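Local coordinates for Exo-arabinanase (Penicillium chrysogenum, PDB 3A72), which hydrolyses alpha-1,5-linked L-arabinan from the end of the chain, probably releasing arabinobiose, the disaccharide bound in this complex, at residues Asn42-Pro45 and Ala49-Phe52; Thr211-Gly216 and Lys296-Gly301; Gln217-Tyr222 and Gly301-Ile306. All coordinates share one frame; numbering follows the deposited sequence.

Contact 1. Residues Asn42-Pro45 and Ala49-Phe52; sequences NYSP and AVYF
Tyr51, on the returning arm of a short loop, lies across its mouth and meets Asn42 and Ser44 at the outgoing end of strand 36-42. From CB, chi1 of 56° sets CG between the backbone N and the carbonyl carbon, which folds the ring back toward 42-45. Midway along the ring, water 2 sits 3.3 Å above the plane, over its centre. CE2 comes within 4.2 Å of Ser44 OG. CZ and OH, at the far end, reach the side-chain amide of Asn42, whose plane is turned 40° from the ring.

Water carries the polar link between the segments. Water 2 accepts from Tyr51 N at 3.0 Å, and water 1 takes the N-H of Asn42. Ser44 OG and Asn42 O, each 2.8 Å from water 2, and Tyr51 O beside water 1 lie at bonding distance as acceptors, sharing the waters' protons with others. Val50 fills the space beside them, its CG1 3.6 Å from both Asn42 O and Ser44 O.

The loop joins strands 36-42 and 52-57, the middle pair of one four-stranded antiparallel blade. Tyr18 and His71 pack on the Tyr51 ring, while Val50 leans on Arg80 of strand 79-80, its side chain about 11 Å from a bound arabinofuranose.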
loop_
_atom_site.group_PDB
_atom_site.type_symbol
_atom_site.label_atom_id
_atom_site.label_comp_id
_atom_site.label_asym_id
_atom_site.label_seq_id
_atom_site.Cartn_x
_atom_site.Cartn_y
_atom_site.Cartn_z
ATOM N N ASN A 42 -1.911 10.581 9.625
ATOM C CA ASN A 42 -2.791 11.298 10.561
ATOM C C ASN A 42 -2.160 12.645 10.839
ATOM O O ASN A 42 -1.137 12.741 11.572
ATOM C CB ASN A 42 -2.946 10.417 11.792
ATOM C CG ASN A 42 -4.004 10.883 12.768
ATOM O OD1 ASN A 42 -3.686 11.401 13.915
ATOM N ND2 ASN A 42 -5.185 10.780 12.438
ATOM N N TYR A 43 -2.701 13.677 10.238
ATOM C CA TYR A 43 -2.062 15.021 10.195
ATOM C C TYR A 43 -2.513 15.873 11.382
ATOM O O TYR A 43 -3.105 16.928 11.267
ATOM C CB TYR A 43 -2.349 15.696 8.870
ATOM C CG TYR A 43 -1.724 15.038 7.665
ATOM C CD1 TYR A 43 -0.614 15.596 7.061
ATOM C CD2 TYR A 43 -2.237 13.843 7.125
ATOM C CE1 TYR A 43 -0.002 15.024 5.953
ATOM C CE2 TYR A 43 -1.615 13.271 6.005
ATOM C CZ TYR A 43 -0.501 13.864 5.449
ATOM O OH TYR A 43 0.126 13.328 4.349
ATOM N N SER A 44 -2.171 15.401 12.561
ATOM C CA SER A 44 -2.473 16.098 13.807
ATOM C C SER A 44 -1.510 17.282 13.943
ATOM O O SER A 44 -0.368 17.251 13.530
ATOM C CB SER A 44 -2.426 15.148 14.962
ATOM O OG SER A 44 -1.153 14.507 15.088
ATOM N N PRO A 45 -1.975 18.356 14.629
ATOM C CA PRO A 45 -1.056 19.460 14.904
ATOM C C PRO A 45 0.040 19.061 15.856
ATOM O O PRO A 45 -0.167 18.282 16.800
ATOM C CB PRO A 45 -1.985 20.495 15.599
ATOM C CG PRO A 45 -3.325 19.995 15.594
ATOM C CD PRO A 45 -3.331 18.572 15.160
ATOM N N ALA A 49 4.737 14.890 18.237
ATOM C CA ALA A 49 5.009 14.378 16.886
ATOM C C ALA A 49 3.865 13.460 16.397
ATOM O O ALA A 49 3.259 12.714 17.173
ATOM C CB ALA A 49 6.314 13.601 16.866
ATOM N N VAL A 50 3.605 13.527 15.095
ATOM C CA VAL A 50 2.555 12.695 14.507
ATOM C C VAL A 50 2.863 11.198 14.714
ATOM O O VAL A 50 4.004 10.755 14.893
ATOM C CB VAL A 50 2.345 13.024 13.022
ATOM C CG1 VAL A 50 1.734 14.406 12.843
ATOM C CG2 VAL A 50 3.648 12.850 12.207
ATOM N N TYR A 51 1.768 10.420 14.678
ATOM C CA TYR A 51 1.787 8.993 14.920
ATOM C C TYR A 51 0.869 8.303 13.931
ATOM O O TYR A 51 0.033 8.955 13.278
ATOM C CB TYR A 51 1.336 8.693 16.418
ATOM C CG TYR A 51 -0.035 9.305 16.675
ATOM C CD1 TYR A 51 -1.224 8.685 16.306
ATOM C CD2 TYR A 51 -0.162 10.535 17.270
ATOM C CE1 TYR A 51 -2.459 9.235 16.499
ATOM C CE2 TYR A 51 -1.402 11.112 17.476
ATOM C CZ TYR A 51 -2.555 10.456 17.088
ATOM O OH TYR A 51 -3.768 11.051 17.302
ATOM N N PHE A 52 0.937 6.983 13.855
ATOM C CA PHE A 52 -0.030 6.198 13.088
ATOM C C PHE A 52 -1.075 5.569 14.020
ATOM O O PHE A 52 -0.723 4.748 14.853
ATOM C CB PHE A 52 0.632 5.120 12.270
ATOM C CG PHE A 52 1.556 5.609 11.177
ATOM C CD1 PHE A 52 1.159 6.599 10.273
ATOM C CD2 PHE A 52 2.823 5.057 11.037
ATOM C CE1 PHE A 52 2.034 7.020 9.269
ATOM C CE2 PHE A 52 3.667 5.452 10.027
ATOM C CZ PHE A 52 3.268 6.444 9.147
HETATM O O HOH W 1 0.718 10.110 10.839
HETATM O O HOH W 2 -0.764 11.915 14.190
#

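Contact 2. Residues Thr211-Gly216 and Lys296-Gly301; sequences TKLPNG and KALGEG
Leu213 and Leu298 face each other from two tight turns, their CA atoms 7.1 Å apart. The turn from Leu213 to Gly216 is type I and is closed by Gly216 N bonding to Leu213 O at 3.1 Å. The turn from Ala297 to Glu300 is type I', closed by Glu300 N to Ala297 O at 2.9 Å. In this second turn Leu298 takes up a left-handed backbone, phi 60° and psi 26°, and Gly299 follows, again with positive phi. Leu298 stands at the turn's corner, and its CB is directed at the other segment.

Its isobutyl group does most of the touching, and the two methyls divide the work. CD2 lies against the proline ring, 3.9 Å from Pro214 CD, and is also 4.2 Å from Leu213 CB. CD1 meets the amide of Asn215, coming within 3.7 Å of Asn215 ND2; the two side chains approach from opposite directions. That amide nitrogen is hydrogen-bonded to Gln217 OE1, so the leucine methyl packs beside an amide already held in place. Leu213 answers with CD1, 3.9 Å from Leu298 O, so this methyl reaches the turn's backbone. The contact is all van der Waals, buried at Leu213 and running out to solvent at Pro214 and Asn215.

The type I' turn is braced by Asn295, whose OD1 accepts from Ala297 N and Gly299 N and whose ND2 donates to Glu300 O. Each turn lies between consecutive antiparallel strands: 204-212 and 218-225 in one case, 292-295 and 304-306 in the other. The two turns belong to neighbouring blades of the six-bladed beta-propeller, the fold of the sialidase superfamily.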
loop_
_atom_site.group_PDB
_atom_site.type_symbol
_atom_site.label_atom_id
_atom_site.label_comp_id
_atom_site.label_asym_id
_atom_site.label_seq_id
_atom_site.Cartn_x
_atom_site.Cartn_y
_atom_site.Cartn_z
ATOM N N THR A 211 0.556 -8.719 -5.288
ATOM C CA THR A 211 -0.326 -9.804 -4.838
ATOM C C THR A 211 0.118 -11.101 -5.504
ATOM O O THR A 211 0.398 -11.151 -6.705
ATOM C CB THR A 211 -1.803 -9.465 -5.078
ATOM O OG1 THR A 211 -2.628 -10.447 -4.401
ATOM C CG2 THR A 211 -2.255 -9.456 -6.499
ATOM N N LYS A 212 0.146 -12.198 -4.730
ATOM C CA LYS A 212 0.504 -13.494 -5.253
ATOM C C LYS A 212 -0.694 -14.171 -5.907
ATOM O O LYS A 212 -1.799 -14.230 -5.346
ATOM C CB LYS A 212 1.048 -14.368 -4.114
ATOM C CG LYS A 212 1.699 -15.638 -4.624
ATOM C CD LYS A 212 2.313 -16.456 -3.486
ATOM C CE LYS A 212 3.123 -17.639 -4.028
ATOM N NZ LYS A 212 3.661 -18.428 -2.911
ATOM N N LEU A 213 -0.494 -14.733 -7.085
ATOM C CA LEU A 213 -1.527 -15.402 -7.845
ATOM C C LEU A 213 -1.498 -16.911 -7.596
ATOM O O LEU A 213 -0.474 -17.457 -7.131
ATOM C CB LEU A 213 -1.284 -15.124 -9.336
ATOM C CG LEU A 213 -1.259 -13.629 -9.712
ATOM C CD1 LEU A 213 -1.118 -13.458 -11.212
ATOM C CD2 LEU A 213 -2.473 -12.886 -9.181
ATOM N N PRO A 214 -2.588 -17.603 -7.879
ATOM C CA PRO A 214 -2.697 -19.028 -7.490
ATOM C C PRO A 214 -1.796 -19.975 -8.266
ATOM O O PRO A 214 -1.653 -21.110 -7.850
ATOM C CB PRO A 214 -4.198 -19.335 -7.722
ATOM C CG PRO A 214 -4.608 -18.325 -8.797
ATOM C CD PRO A 214 -3.890 -17.070 -8.335
ATOM N N ASN A 215 -1.219 -19.531 -9.378
ATOM C CA ASN A 215 -0.265 -20.328 -10.127
ATOM C C ASN A 215 1.185 -20.037 -9.754
ATOM O O ASN A 215 2.091 -20.521 -10.422
ATOM C CB ASN A 215 -0.452 -20.103 -11.621
ATOM C CG ASN A 215 -0.089 -18.687 -12.058
ATOM O OD1 ASN A 215 0.145 -17.822 -11.188
ATOM N ND2 ASN A 215 -0.001 -18.452 -13.351
ATOM N N GLY A 216 1.405 -19.285 -8.690
ATOM C CA GLY A 216 2.748 -18.974 -8.207
ATOM C C GLY A 216 3.372 -17.741 -8.806
ATOM O O GLY A 216 4.439 -17.327 -8.395
ATOM N N LYS A 296 -10.039 -12.006 -14.642
ATOM C CA LYS A 296 -10.305 -13.414 -14.296
ATOM C C LYS A 296 -9.358 -14.345 -15.037
ATOM O O LYS A 296 -9.594 -15.566 -15.045
ATOM C CB LYS A 296 -11.759 -13.740 -14.613
ATOM C CG LYS A 296 -12.719 -12.968 -13.732
ATOM C CD LYS A 296 -14.157 -13.424 -13.951
ATOM C CE LYS A 296 -15.135 -12.736 -13.018
ATOM N NZ LYS A 296 -16.469 -13.467 -13.129
ATOM N N ALA A 297 -8.328 -13.801 -15.659
ATOM C CA ALA A 297 -7.376 -14.555 -16.465
ATOM C C ALA A 297 -5.943 -14.246 -16.071
ATOM O O ALA A 297 -5.036 -14.202 -16.919
ATOM C CB ALA A 297 -7.624 -14.307 -17.934
ATOM N N LEU A 298 -5.718 -14.034 -14.769
ATOM C CA LEU A 298 -4.355 -13.907 -14.228
ATOM C C LEU A 298 -3.580 -12.742 -14.843
ATOM O O LEU A 298 -2.349 -12.729 -14.806
ATOM C CB LEU A 298 -3.586 -15.236 -14.354
ATOM C CG LEU A 298 -4.266 -16.409 -13.631
ATOM C CD1 LEU A 298 -3.601 -17.730 -14.013
ATOM C CD2 LEU A 298 -4.243 -16.184 -12.127
ATOM N N GLY A 299 -4.293 -11.719 -15.327
ATOM C CA GLY A 299 -3.620 -10.590 -15.942
ATOM C C GLY A 299 -3.555 -10.644 -17.449
ATOM O O GLY A 299 -3.048 -9.700 -18.100
ATOM N N GLU A 300 -4.085 -11.698 -18.079
ATOM C CA GLU A 300 -4.205 -11.755 -19.538
ATOM C C GLU A 300 -5.296 -10.862 -20.051
ATOM O O GLU A 300 -6.258 -10.527 -19.359
ATOM C CB GLU A 300 -4.512 -13.209 -19.988
ATOM C CG GLU A 300 -3.397 -14.203 -19.672
ATOM C CD GLU A 300 -3.627 -15.566 -20.290
ATOM O OE1 GLU A 300 -4.814 -16.011 -20.369
ATOM O OE2 GLU A 300 -2.636 -16.228 -20.660
ATOM N N GLY A 301 -5.193 -10.503 -21.324
ATOM C CA GLY A 301 -6.255 -9.770 -21.988
ATOM C C GLY A 301 -6.463 -8.379 -21.440
ATOM O O GLY A 301 -5.523 -7.672 -21.113
#

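Contact 3. Residues Gln217-Tyr222 and Gly301-Ile306; sequences QYFYVY and GEWTEI
Phe219 and Trp303 point at each other from opposite directions and meet at the far ends of their rings. The phenyl offers CZ and CE1; the indole offers CH2 and CZ2, the outer carbons of its benzo ring. Phe219 CZ is 3.6 Å from Trp303 CH2, and Phe219 CE1 is 3.7 Å from Trp303 CZ2. The planes are inclined at 45° with ring centroids 5.7 Å apart, an oblique pairing. Phe219 reaches this position because its CG lies anti to the backbone N, chi1 180°, carrying the ring straight off the strand. In Trp303 the CG is instead anti to the carbonyl carbon, chi1 -67°, and the indole extends toward the phenyl.

Phe219 belongs to strand 218-225, the second of its four-stranded sheet, while Trp303 leads into strand 304-306, the outermost strand of the next sheet. In a six-bladed beta-propeller such neighbouring blades press together face to face, and this pair is part of that buried interface. Ile282 and Val284 of strand 281-285 also touch both aromatic residues, so the indole packs on these two side chains of its own blade and reaches across to Phe219 of the neighbouring one.

The polar edge of Trp303 is used as well. NE1 forms a hydrogen bond with Tyr239 OH, which probably helps to fix the indole's rotation about its attachment and satisfies a buried N-H. Tyr239 lies on strand 237-242, next to strand 218-225, and its ring also meets that of Phe219, so one tyrosine touches both members of the pair. On the backbone side, Phe219 is paired with Thr211 of strand 204-212, and Trp303 O has a weak bond to Ser259 OG.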
loop_
_atom_site.group_PDB
_atom_site.type_symbol
_atom_site.label_atom_id
_atom_site.label_comp_id
_atom_site.label_asym_id
_atom_site.label_seq_id
_atom_site.Cartn_x
_atom_site.Cartn_y
_atom_site.Cartn_z
ATOM N N GLN A 217 2.733 -17.135 -9.817
ATOM C CA GLN A 217 3.208 -15.816 -10.252
ATOM C C GLN A 217 2.853 -14.743 -9.242
ATOM O O GLN A 217 1.852 -14.855 -8.546
ATOM C CB GLN A 217 2.536 -15.451 -11.585
ATOM C CG GLN A 217 2.947 -16.319 -12.754
ATOM C CD GLN A 217 2.327 -15.808 -14.036
ATOM O OE1 GLN A 217 1.122 -15.905 -14.214
ATOM N NE2 GLN A 217 3.149 -15.200 -14.880
ATOM N N TYR A 218 3.674 -13.727 -9.175
ATOM C CA TYR A 218 3.412 -12.515 -8.412
ATOM C C TYR A 218 3.064 -11.422 -9.386
ATOM O O TYR A 218 3.741 -11.221 -10.408
ATOM C CB TYR A 218 4.619 -12.098 -7.566
ATOM C CG TYR A 218 4.951 -13.084 -6.473
ATOM C CD1 TYR A 218 4.552 -12.859 -5.153
ATOM C CD2 TYR A 218 5.657 -14.264 -6.750
ATOM C CE1 TYR A 218 4.869 -13.762 -4.148
ATOM C CE2 TYR A 218 5.955 -15.156 -5.739
ATOM C CZ TYR A 218 5.572 -14.932 -4.452
ATOM O OH TYR A 218 5.881 -15.829 -3.466
ATOM N N PHE A 219 1.984 -10.699 -9.057
ATOM C CA PHE A 219 1.472 -9.536 -9.792
ATOM C C PHE A 219 1.955 -8.275 -9.084
ATOM O O PHE A 219 1.527 -7.997 -7.964
ATOM C CB PHE A 219 -0.044 -9.628 -9.851
ATOM C CG PHE A 219 -0.763 -8.536 -10.556
ATOM C CD1 PHE A 219 -1.018 -8.657 -11.930
ATOM C CD2 PHE A 219 -1.196 -7.384 -9.927
ATOM C CE1 PHE A 219 -1.665 -7.647 -12.599
ATOM C CE2 PHE A 219 -1.866 -6.383 -10.604
ATOM C CZ PHE A 219 -2.105 -6.516 -11.949
ATOM N N TYR A 220 2.881 -7.592 -9.714
ATOM C CA TYR A 220 3.542 -6.382 -9.200
ATOM C C TYR A 220 2.975 -5.205 -9.947
ATOM O O TYR A 220 3.246 -5.093 -11.165
ATOM C CB TYR A 220 5.045 -6.565 -9.375
ATOM C CG TYR A 220 5.951 -5.422 -9.003
ATOM C CD1 TYR A 220 6.735 -5.477 -7.842
ATOM C CD2 TYR A 220 6.083 -4.299 -9.786
ATOM C CE1 TYR A 220 7.576 -4.425 -7.502
ATOM C CE2 TYR A 220 6.916 -3.262 -9.462
ATOM C CZ TYR A 220 7.668 -3.322 -8.326
ATOM O OH TYR A 220 8.504 -2.268 -8.075
ATOM N N VAL A 221 2.214 -4.339 -9.317
ATOM C CA VAL A 221 1.552 -3.220 -9.964
ATOM C C VAL A 221 2.172 -1.922 -9.438
ATOM O O VAL A 221 2.626 -1.812 -8.303
ATOM C CB VAL A 221 0.029 -3.285 -9.755
ATOM C CG1 VAL A 221 -0.399 -2.974 -8.324
ATOM C CG2 VAL A 221 -0.737 -2.405 -10.756
ATOM N N TYR A 222 2.160 -0.915 -10.328
ATOM C CA TYR A 222 2.752 0.380 -10.016
ATOM C C TYR A 222 2.138 1.439 -10.914
ATOM O O TYR A 222 1.505 1.145 -11.928
ATOM C CB TYR A 222 4.243 0.330 -10.218
ATOM C CG TYR A 222 4.817 -0.077 -11.561
ATOM C CD1 TYR A 222 5.332 0.846 -12.448
ATOM C CD2 TYR A 222 4.881 -1.419 -11.903
ATOM C CE1 TYR A 222 5.886 0.460 -13.666
ATOM C CE2 TYR A 222 5.477 -1.820 -13.094
ATOM C CZ TYR A 222 5.970 -0.891 -13.968
ATOM O OH TYR A 222 6.570 -1.342 -15.131
ATOM N N GLY A 301 -5.193 -10.503 -21.324
ATOM C CA GLY A 301 -6.255 -9.770 -21.988
ATOM C C GLY A 301 -6.463 -8.379 -21.440
ATOM O O GLY A 301 -5.523 -7.672 -21.113
ATOM N N GLU A 302 -7.726 -7.985 -21.393
ATOM C CA GLU A 302 -8.167 -6.692 -20.920
ATOM C C GLU A 302 -8.916 -6.862 -19.605
ATOM O O GLU A 302 -9.447 -7.929 -19.267
ATOM C CB GLU A 302 -9.050 -6.003 -21.935
ATOM C CG GLU A 302 -8.274 -5.691 -23.215
ATOM C CD GLU A 302 -9.037 -5.082 -24.309
ATOM O OE1 GLU A 302 -10.293 -5.061 -24.190
ATOM O OE2 GLU A 302 -8.411 -4.711 -25.385
ATOM N N TRP A 303 -8.990 -5.778 -18.856
ATOM C CA TRP A 303 -9.617 -5.709 -17.566
ATOM C C TRP A 303 -11.026 -5.180 -17.687
ATOM O O TRP A 303 -11.325 -4.334 -18.535
ATOM C CB TRP A 303 -8.782 -4.757 -16.648
ATOM C CG TRP A 303 -7.444 -5.359 -16.355
ATOM C CD1 TRP A 303 -6.432 -5.585 -17.271
ATOM C CD2 TRP A 303 -6.967 -5.824 -15.084
ATOM N NE1 TRP A 303 -5.353 -6.197 -16.621
ATOM C CE2 TRP A 303 -5.675 -6.336 -15.286
ATOM C CE3 TRP A 303 -7.532 -5.842 -13.788
ATOM C CZ2 TRP A 303 -4.926 -6.886 -14.253
ATOM C CZ3 TRP A 303 -6.786 -6.386 -12.761
ATOM C CH2 TRP A 303 -5.506 -6.891 -13.002
ATOM N N THR A 304 -11.915 -5.688 -16.830
ATOM C CA THR A 304 -13.304 -5.269 -16.811
ATOM C C THR A 304 -13.510 -4.237 -15.722
ATOM O O THR A 304 -13.214 -4.484 -14.542
ATOM C CB THR A 304 -14.237 -6.435 -16.564
ATOM O OG1 THR A 304 -14.042 -7.415 -17.610
ATOM C CG2 THR A 304 -15.718 -6.006 -16.610
ATOM N N GLU A 305 -14.031 -3.069 -16.099
ATOM C CA GLU A 305 -14.378 -2.010 -15.145
ATOM C C GLU A 305 -15.738 -2.332 -14.538
ATOM O O GLU A 305 -16.711 -2.576 -15.271
ATOM C CB GLU A 305 -14.419 -0.687 -15.870
ATOM C CG GLU A 305 -14.549 0.507 -14.950
ATOM C CD GLU A 305 -14.282 1.865 -15.592
ATOM O OE1 GLU A 305 -14.362 1.912 -16.847
ATOM O OE2 GLU A 305 -14.038 2.836 -14.883
ATOM N N ILE A 306 -15.813 -2.297 -13.203
ATOM C CA ILE A 306 -17.057 -2.569 -12.493
ATOM C C ILE A 306 -17.358 -1.447 -11.546
ATOM O O ILE A 306 -16.440 -0.732 -11.059
ATOM C CB ILE A 306 -16.999 -3.919 -11.714
ATOM C CG1 ILE A 306 -16.038 -3.925 -10.547
ATOM C CG2 ILE A 306 -16.759 -5.082 -12.661
ATOM C CD1 ILE A 306 -16.144 -5.121 -9.635
#

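Contacts 2 and 3 belong together: their centres are 8 Å apart, they share Gly301, and both join the sheet holding strands 204-212 and 218-225 to the sheet ending in 304-306. Contact 2 does so near the surface, through hairpin turns and aliphatic packing edged by an amide; contact 3 does so deeper, through buried aromatic rings. Tyr239 ties them, since its hydroxyl bonds both Gly299 O and Trp303 NE1. Contact 1 stands apart, with its centre 34 Å or more from the others and across the chain's centre. It stays within one loop of a single blade on the side nearer the bound sugar, and its chemistry is wetter, relying on bridging waters.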